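PDB 3OBK: delta-aminolevulinic acid dehydratase from Toxoplasma gondii ME49, which catalyses the condensation of two molecules of 5-aminolevulinic acid to porphobilinogen, the common pyrrole precursor of haem and other tetrapyrroles. Local coordinates for residues R24-R27 with A31-Q34; G144-V149 with K237-D242; P221-D224 with S228-V231. All blocks are in the same frame, centred on the assembly; numbering follows the deposited sequence.

Contact 1 of 3, residues R24-R27 with A31-Q34. With EDO (1,2-ethanediol), chain M.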
# COMPACT_ATOMS: atom_id res chain seq x y z
N ARG A 24 26.62 2.67 -12.07
CA ARG A 24 27.62 2.01 -12.92
C ARG A 24 28.61 1.13 -12.14
O ARG A 24 29.16 0.20 -12.72
CB ARG A 24 28.40 3.03 -13.75
CG ARG A 24 27.61 3.60 -14.92
CD ARG A 24 28.50 4.48 -15.82
NE ARG A 24 29.60 3.71 -16.41
CZ ARG A 24 30.72 4.22 -16.94
NH1 ARG A 24 31.64 3.40 -17.43
NH2 ARG A 24 30.93 5.52 -17.01
N ARG A 25 28.85 1.44 -10.87
CA ARG A 25 29.74 0.61 -10.07
C ARG A 25 29.24 -0.84 -9.96
O ARG A 25 30.02 -1.76 -9.95
CB ARG A 25 29.94 1.20 -8.68
CG ARG A 25 30.97 2.34 -8.60
CD ARG A 25 31.30 2.66 -7.13
NE ARG A 25 30.20 3.35 -6.45
CZ ARG A 25 30.19 4.63 -6.07
NH1 ARG A 25 29.10 5.10 -5.49
NH2 ARG A 25 31.23 5.44 -6.28
N ASN A 26 27.93 -1.05 -9.89
CA ASN A 26 27.41 -2.41 -9.86
C ASN A 26 27.33 -3.02 -11.25
O ASN A 26 26.81 -4.11 -11.40
CB ASN A 26 26.04 -2.46 -9.18
CG ASN A 26 26.12 -2.18 -7.68
OD1 ASN A 26 27.17 -2.31 -7.06
ND2 ASN A 26 24.99 -1.80 -7.11
N ARG A 27 27.87 -2.33 -12.25
CA ARG A 27 28.02 -2.89 -13.60
C ARG A 27 29.49 -3.10 -14.04
O ARG A 27 29.74 -3.64 -15.10
CB ARG A 27 27.31 -1.98 -14.63
CG ARG A 27 25.90 -1.60 -14.27
CD ARG A 27 25.13 -0.83 -15.40
NE ARG A 27 23.90 -0.35 -14.79
CZ ARG A 27 23.54 0.92 -14.61
NH1 ARG A 27 24.21 1.92 -15.14
NH2 ARG A 27 22.43 1.17 -13.93
N ALA A 31 31.88 -10.18 -12.97
CA ALA A 31 31.80 -10.71 -11.60
C ALA A 31 30.80 -9.94 -10.71
O ALA A 31 30.06 -10.56 -9.97
CB ALA A 31 33.19 -10.76 -10.96
N VAL A 32 30.77 -8.61 -10.78
CA VAL A 32 29.86 -7.81 -9.99
C VAL A 32 28.48 -7.89 -10.58
O VAL A 32 27.47 -7.93 -9.85
CB VAL A 32 30.29 -6.30 -9.90
CG1 VAL A 32 29.31 -5.51 -9.07
CG2 VAL A 32 31.63 -6.19 -9.25
N ARG A 33 28.40 -7.88 -11.91
CA ARG A 33 27.10 -8.07 -12.53
C ARG A 33 26.45 -9.40 -12.09
O ARG A 33 25.26 -9.47 -11.80
CB ARG A 33 27.20 -7.95 -14.03
CG ARG A 33 27.56 -6.51 -14.49
CD ARG A 33 27.26 -6.27 -15.99
NE ARG A 33 28.12 -7.09 -16.83
CZ ARG A 33 29.39 -6.80 -17.12
NH1 ARG A 33 30.09 -7.63 -17.90
NH2 ARG A 33 29.98 -5.70 -16.66
N GLN A 34 27.28 -10.45 -11.98
CA GLN A 34 26.79 -11.76 -11.54
C GLN A 34 26.36 -11.80 -10.05
O GLN A 34 25.40 -12.51 -9.67
CB GLN A 34 27.87 -12.81 -11.80
CG GLN A 34 27.96 -13.21 -13.25
CD GLN A 34 28.99 -14.29 -13.46
OE1 GLN A 34 30.16 -14.12 -13.10
NE2 GLN A 34 28.57 -15.40 -14.08
C1 EDO M . 25.62 -17.27 -15.77
O1 EDO M . 26.95 -17.53 -15.28
C2 EDO M . 24.74 -16.55 -14.74
O2 EDO M . 25.15 -15.19 -14.62
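Arg33 reaches back from the short helix 30-36 to the carbonyl of Arg27, near the end of the loop that leads into that helix. From CB the chain turns so that CG stands beside the backbone N (chi1 -67°), 3.7 Å from Arg27 O and close to Arg27 CA as well. CD passes that same oxygen at a similar distance, and the bend at chi3 (-66°) then folds the chain round it. NE and CZ are further off, but NH2 comes back to the carbonyl and donates a hydrogen bond, 2.6 Å from Arg33 NH2 to Arg27 O. The N-H is aimed off the line, at 139°. The oxygen lies almost in the guanidinium plane, at its edge, while seen from the carbonyl the donor is tilted out of the peptide plane. One residue earlier, Val32 supplies the apolar half of the contact. Its CG1 rests 3.7 Å from Asn26 O and at the same range from Asn26 CA, with Arg25 O slightly more distant.

Inside 24-27, a 3-10 turn is closed by Arg27 N to Arg24 O at 2.9 Å. The other side chains look outward: Arg25 and Asn26 bind Asp262 of the third subunit, and Arg27 makes salt bridges to Glu248 and Glu252 of the second. Further along the helix, Gln34 NE2 is 2.9 Å from O1 of an ethanediol, probably from the crystallisation liquor. The whole unit belongs to the N-terminal arm of the family, its centre about 32 Å from the centre of the chain. The loop follows strand 15-16, helix 30-36 precedes the first barrel strand, 46-53, and the pair is wedged against neighbouring subunits, with Val32 packed on Leu130 of the third and Arg33 on Lys237 of the second.

Contact 2 of 3, residues G144-V149 with K237-D242; sequences GHDGVV and KTYQMD. With PBG (3-[5-(aminomethyl)-4-(carboxymethyl)-1H-pyrrol-3-yl]propanoic acid), chain L.
With chi1 at 54°, the ring of Tyr239 is tucked between its own backbone N and carbonyl carbon and carries OH across to His145 and Asp146, where two loops at the mouth of a TIM barrel meet beside bound porphobilinogen. On the other loop, chi1 of -60° turns the Asp146 carboxylate toward both the tyrosine and the product. Tyr239 OH lies at the edge of the imidazole, 3.0 Å from His145 ND1; either may donate in this hydrogen bond. The backbone adds a nearly straight one, 3.2 Å from Asp146 N to Tyr239 OH at 170°, so two groups from neighbouring residues hold the phenol oxygen. Asp146 CG approaches the ring at a slant, 3.7 Å from Tyr239 CE2. The imidazole is fixed at its other nitrogen too, where His145 NE2 bonds Thr234, and Asp146 OD1 forms a salt bridge with Lys236. Gln240, its chain extended beyond CG, reaches the same pocket. A water accepts from Gln240 NE2 and donates to Asp146 OD2 at 2.6 Å, and that same OD2 receives the amine N1 of porphobilinogen at 3.0 Å.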
# COMPACT_ATOMS: atom_id res chain seq x y z
N GLY A 144 -13.28 -22.63 -37.20
CA GLY A 144 -12.07 -22.02 -36.65
C GLY A 144 -12.30 -21.19 -35.39
O GLY A 144 -11.58 -20.24 -35.14
N HIS A 145 -13.32 -21.54 -34.61
CA HIS A 145 -13.54 -20.91 -33.31
C HIS A 145 -13.32 -21.86 -32.13
O HIS A 145 -13.47 -23.08 -32.27
CB HIS A 145 -14.93 -20.30 -33.27
CG HIS A 145 -15.05 -19.07 -34.10
ND1 HIS A 145 -14.67 -17.83 -33.63
CD2 HIS A 145 -15.45 -18.89 -35.38
CE1 HIS A 145 -14.87 -16.94 -34.58
NE2 HIS A 145 -15.33 -17.55 -35.65
N ASP A 146 -12.95 -21.28 -30.99
CA ASP A 146 -12.65 -22.03 -29.77
C ASP A 146 -13.90 -22.59 -29.11
O ASP A 146 -13.81 -23.39 -28.21
CB ASP A 146 -11.91 -21.17 -28.75
CG ASP A 146 -10.58 -20.62 -29.26
OD1 ASP A 146 -10.44 -20.34 -30.46
OD2 ASP A 146 -9.70 -20.39 -28.43
N GLY A 147 -15.07 -22.14 -29.53
CA GLY A 147 -16.33 -22.68 -29.05
C GLY A 147 -17.31 -23.02 -30.15
O GLY A 147 -17.04 -22.85 -31.35
N VAL A 148 -18.47 -23.52 -29.73
CA VAL A 148 -19.54 -23.85 -30.66
C VAL A 148 -20.21 -22.58 -31.18
O VAL A 148 -20.52 -21.70 -30.41
CB VAL A 148 -20.59 -24.73 -30.01
CG1 VAL A 148 -21.69 -25.03 -31.00
CG2 VAL A 148 -19.95 -26.03 -29.52
N VAL A 149 -20.40 -22.50 -32.49
CA VAL A 149 -20.97 -21.34 -33.14
C VAL A 149 -22.44 -21.60 -33.42
O VAL A 149 -22.79 -22.61 -34.01
CB VAL A 149 -20.24 -21.02 -34.45
CG1 VAL A 149 -20.86 -19.80 -35.11
CG2 VAL A 149 -18.74 -20.80 -34.19
N LYS A 237 -13.00 -11.52 -31.14
CA LYS A 237 -13.01 -10.40 -30.22
C LYS A 237 -14.15 -10.45 -29.21
O LYS A 237 -14.09 -9.75 -28.21
CB LYS A 237 -13.05 -9.09 -30.99
CG LYS A 237 -11.81 -8.87 -31.81
CD LYS A 237 -11.90 -7.58 -32.60
CE LYS A 237 -10.72 -7.44 -33.57
NZ LYS A 237 -10.85 -6.15 -34.23
N THR A 238 -15.15 -11.28 -29.46
CA THR A 238 -16.22 -11.52 -28.50
C THR A 238 -15.81 -12.47 -27.35
O THR A 238 -16.64 -12.80 -26.50
CB THR A 238 -17.50 -12.10 -29.22
OG1 THR A 238 -17.14 -13.27 -29.98
CG2 THR A 238 -18.15 -11.06 -30.13
N TYR A 239 -14.55 -12.93 -27.34
CA TYR A 239 -14.06 -13.76 -26.26
C TYR A 239 -12.59 -13.57 -25.86
O TYR A 239 -12.30 -13.49 -24.67
CB TYR A 239 -14.35 -15.26 -26.49
CG TYR A 239 -13.92 -15.96 -27.77
CD1 TYR A 239 -14.74 -15.97 -28.89
CD2 TYR A 239 -12.76 -16.71 -27.81
CE1 TYR A 239 -14.38 -16.65 -30.05
CE2 TYR A 239 -12.40 -17.42 -28.98
CZ TYR A 239 -13.23 -17.38 -30.10
OH TYR A 239 -12.91 -18.08 -31.25
N GLN A 240 -11.66 -13.52 -26.82
CA GLN A 240 -10.32 -13.05 -26.49
C GLN A 240 -10.39 -11.55 -26.13
O GLN A 240 -11.31 -10.84 -26.53
CB GLN A 240 -9.35 -13.34 -27.61
CG GLN A 240 -9.16 -14.87 -27.84
CD GLN A 240 -8.32 -15.21 -29.07
OE1 GLN A 240 -7.91 -14.34 -29.85
NE2 GLN A 240 -8.08 -16.50 -29.27
N MET A 241 -9.43 -11.10 -25.34
CA MET A 241 -9.44 -9.75 -24.77
C MET A 241 -8.93 -8.66 -25.70
O MET A 241 -8.06 -8.86 -26.54
CB MET A 241 -8.57 -9.74 -23.51
CG MET A 241 -9.19 -10.50 -22.34
SD MET A 241 -8.18 -10.58 -20.85
CE MET A 241 -7.66 -8.88 -20.78
N ASP A 242 -9.48 -7.48 -25.52
CA ASP A 242 -9.01 -6.29 -26.20
C ASP A 242 -7.61 -5.96 -25.72
O ASP A 242 -7.40 -5.77 -24.53
CB ASP A 242 -9.94 -5.12 -25.83
CG ASP A 242 -9.75 -3.89 -26.72
OD1 ASP A 242 -8.73 -3.81 -27.43
OD2 ASP A 242 -10.65 -3.00 -26.70
CHA PBG L . -6.31 -22.15 -29.64
C1A PBG L . -4.88 -21.71 -29.56
C2A PBG L . -4.29 -20.68 -30.29
C3A PBG L . -2.97 -20.64 -29.88
C4A PBG L . -2.82 -21.57 -28.87
NA PBG L . -3.98 -22.23 -28.71
C5A PBG L . -4.87 -19.88 -31.43
C6A PBG L . -5.94 -18.94 -31.10
O1A PBG L . -6.54 -19.12 -30.00
O2A PBG L . -6.28 -18.06 -31.92
C7A PBG L . -1.93 -19.75 -30.44
C8A PBG L . -0.52 -20.06 -30.09
C9A PBG L . 0.54 -19.39 -30.86
O3A PBG L . 1.65 -19.93 -30.88
O4A PBG L . 0.33 -18.51 -31.71
N1 PBG L . -7.13 -21.97 -28.49
O HOH W 1 -9.17 -18.14 -27.14

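Contact 3 of 3, residues P221-D224 with S228-V231; sequences PFRD and SHMV. With PBG (3-[5-(aminomethyl)-4-(carboxymethyl)-1H-pyrrol-3-yl]propanoic acid), chain L.
Helix 220-226 runs into the following loop through a backbone hydrogen bond from Ser228 N to Arg223 O, 3.0 Å long. The loop then brings His229 back over the helix. Arg223 CB lies over the centre of the imidazole face, a CH-pi contact with 3.6 Å from CB to the ring centroid. At the ring's edge, His229 NE2 donates to Asp224 OD1 at 2.7 Å and 167°, meeting the anti side of the carboxylate and somewhat out of its plane; Ser63 bonds the other oxygen, OD2. The imidazole is thus fixed by its flat face and by one nitrogen. Beyond CB the Arg223 chain runs extended from CG to NE (chi3 -174°), which carries the guanidinium past the histidine to the ligand. Met230 SD covers one of its faces, 3.4 Å from Arg223 NH1. In the guanidinium plane, Arg223 NH2 bonds porphobilinogen O2A at 2.6 Å, with a weak bond from Arg223 NE to the same oxygen. One residue earlier, Phe222 lays its ring face against the pyrrole, whose C3A stands over the ring centre. With both Phe222 and Arg223 touching bound porphobilinogen, this is part of the product-binding pocket of porphobilinogen synthase, at the TIM barrel.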
# COMPACT_ATOMS: atom_id res chain seq x y z
N PRO A 221 0.70 -17.67 -37.64
CA PRO A 221 1.45 -18.87 -38.03
C PRO A 221 0.99 -20.13 -37.30
O PRO A 221 0.99 -21.20 -37.89
CB PRO A 221 2.90 -18.51 -37.71
CG PRO A 221 2.93 -17.01 -37.78
CD PRO A 221 1.59 -16.55 -37.30
N PHE A 222 0.58 -19.99 -36.04
CA PHE A 222 -0.05 -21.12 -35.37
C PHE A 222 -1.29 -21.63 -36.19
O PHE A 222 -1.44 -22.84 -36.42
CB PHE A 222 -0.44 -20.73 -33.94
CG PHE A 222 -1.22 -21.80 -33.18
CD1 PHE A 222 -2.60 -21.92 -33.34
CD2 PHE A 222 -0.57 -22.63 -32.27
CE1 PHE A 222 -3.31 -22.86 -32.63
CE2 PHE A 222 -1.25 -23.57 -31.53
CZ PHE A 222 -2.62 -23.72 -31.72
N ARG A 223 -2.14 -20.70 -36.63
CA ARG A 223 -3.32 -21.07 -37.38
C ARG A 223 -2.99 -21.64 -38.76
O ARG A 223 -3.78 -22.39 -39.32
CB ARG A 223 -4.27 -19.87 -37.49
CG ARG A 223 -4.88 -19.47 -36.14
CD ARG A 223 -5.62 -18.16 -36.23
NE ARG A 223 -6.10 -17.68 -34.93
CZ ARG A 223 -6.49 -16.43 -34.70
NH1 ARG A 223 -6.46 -15.52 -35.68
NH2 ARG A 223 -6.91 -16.06 -33.50
N ASP A 224 -1.83 -21.31 -39.32
CA ASP A 224 -1.37 -21.99 -40.52
C ASP A 224 -1.03 -23.43 -40.15
O ASP A 224 -1.38 -24.36 -40.88
CB ASP A 224 -0.14 -21.32 -41.13
CG ASP A 224 -0.42 -19.89 -41.62
OD1 ASP A 224 -1.60 -19.57 -41.91
OD2 ASP A 224 0.55 -19.09 -41.73
N SER A 228 -6.51 -23.59 -39.17
CA SER A 228 -7.63 -23.36 -38.27
C SER A 228 -8.03 -21.89 -38.24
O SER A 228 -8.63 -21.41 -37.30
CB SER A 228 -7.30 -23.90 -36.87
OG SER A 228 -6.16 -23.28 -36.32
N HIS A 229 -7.70 -21.19 -39.33
CA HIS A 229 -8.17 -19.85 -39.54
C HIS A 229 -9.69 -19.76 -39.50
O HIS A 229 -10.39 -20.63 -40.01
CB HIS A 229 -7.64 -19.32 -40.86
CG HIS A 229 -6.19 -18.99 -40.82
ND1 HIS A 229 -5.71 -17.83 -40.23
CD2 HIS A 229 -5.10 -19.66 -41.28
CE1 HIS A 229 -4.40 -17.80 -40.34
NE2 HIS A 229 -4.00 -18.89 -40.98
N MET A 230 -10.18 -18.69 -38.88
CA MET A 230 -11.60 -18.43 -38.72
C MET A 230 -12.27 -18.26 -40.08
O MET A 230 -11.71 -17.65 -40.99
CB MET A 230 -11.83 -17.16 -37.90
CG MET A 230 -11.31 -17.17 -36.46
SD MET A 230 -9.60 -16.56 -36.22
CE MET A 230 -9.72 -14.86 -36.83
N VAL A 231 -13.48 -18.78 -40.19
CA VAL A 231 -14.23 -18.74 -41.43
C VAL A 231 -14.93 -17.40 -41.62
O VAL A 231 -15.30 -16.75 -40.63
CB VAL A 231 -15.28 -19.87 -41.45
CG1 VAL A 231 -16.44 -19.55 -42.38
CG2 VAL A 231 -14.61 -21.18 -41.84
CHA PBG L . -6.31 -22.15 -29.64
C1A PBG L . -4.88 -21.71 -29.56
C2A PBG L . -4.29 -20.68 -30.29
C3A PBG L . -2.97 -20.64 -29.88
C4A PBG L . -2.82 -21.57 -28.87
NA PBG L . -3.98 -22.23 -28.71
C5A PBG L . -4.87 -19.88 -31.43
C6A PBG L . -5.94 -18.94 -31.10
O1A PBG L . -6.54 -19.12 -30.00
O2A PBG L . -6.28 -18.06 -31.92
C7A PBG L . -1.93 -19.75 -30.44
C8A PBG L . -0.52 -20.06 -30.09
C9A PBG L . 0.54 -19.39 -30.86
O3A PBG L . 1.65 -19.93 -30.88
O4A PBG L . 0.33 -18.51 -31.71
N1 PBG L . -7.13 -21.97 -28.49

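Overall arrangement
Contact 1 comes first along the chain and closes before the others open; contact 3 is nested inside the long loop that contact 2 closes. Contacts 2 and 3 have centres 13 Å apart and touch directly, Gly144 O lying 3.4 Å from Met230 CG. Both border the porphobilinogen pocket of the TIM barrel, contact 2 through loops after strand 130-135 and before helix 247-258, contact 3 through helix 220-226. Contact 1 sits across the chain's centre on the N-terminal arm, its centre about 48 Å from that of contact 2 and about 46 Å from that of contact 3. Thr238 O accepts from Arg24 NE of a neighbouring subunit, so the octamer brings arm and barrel loop together.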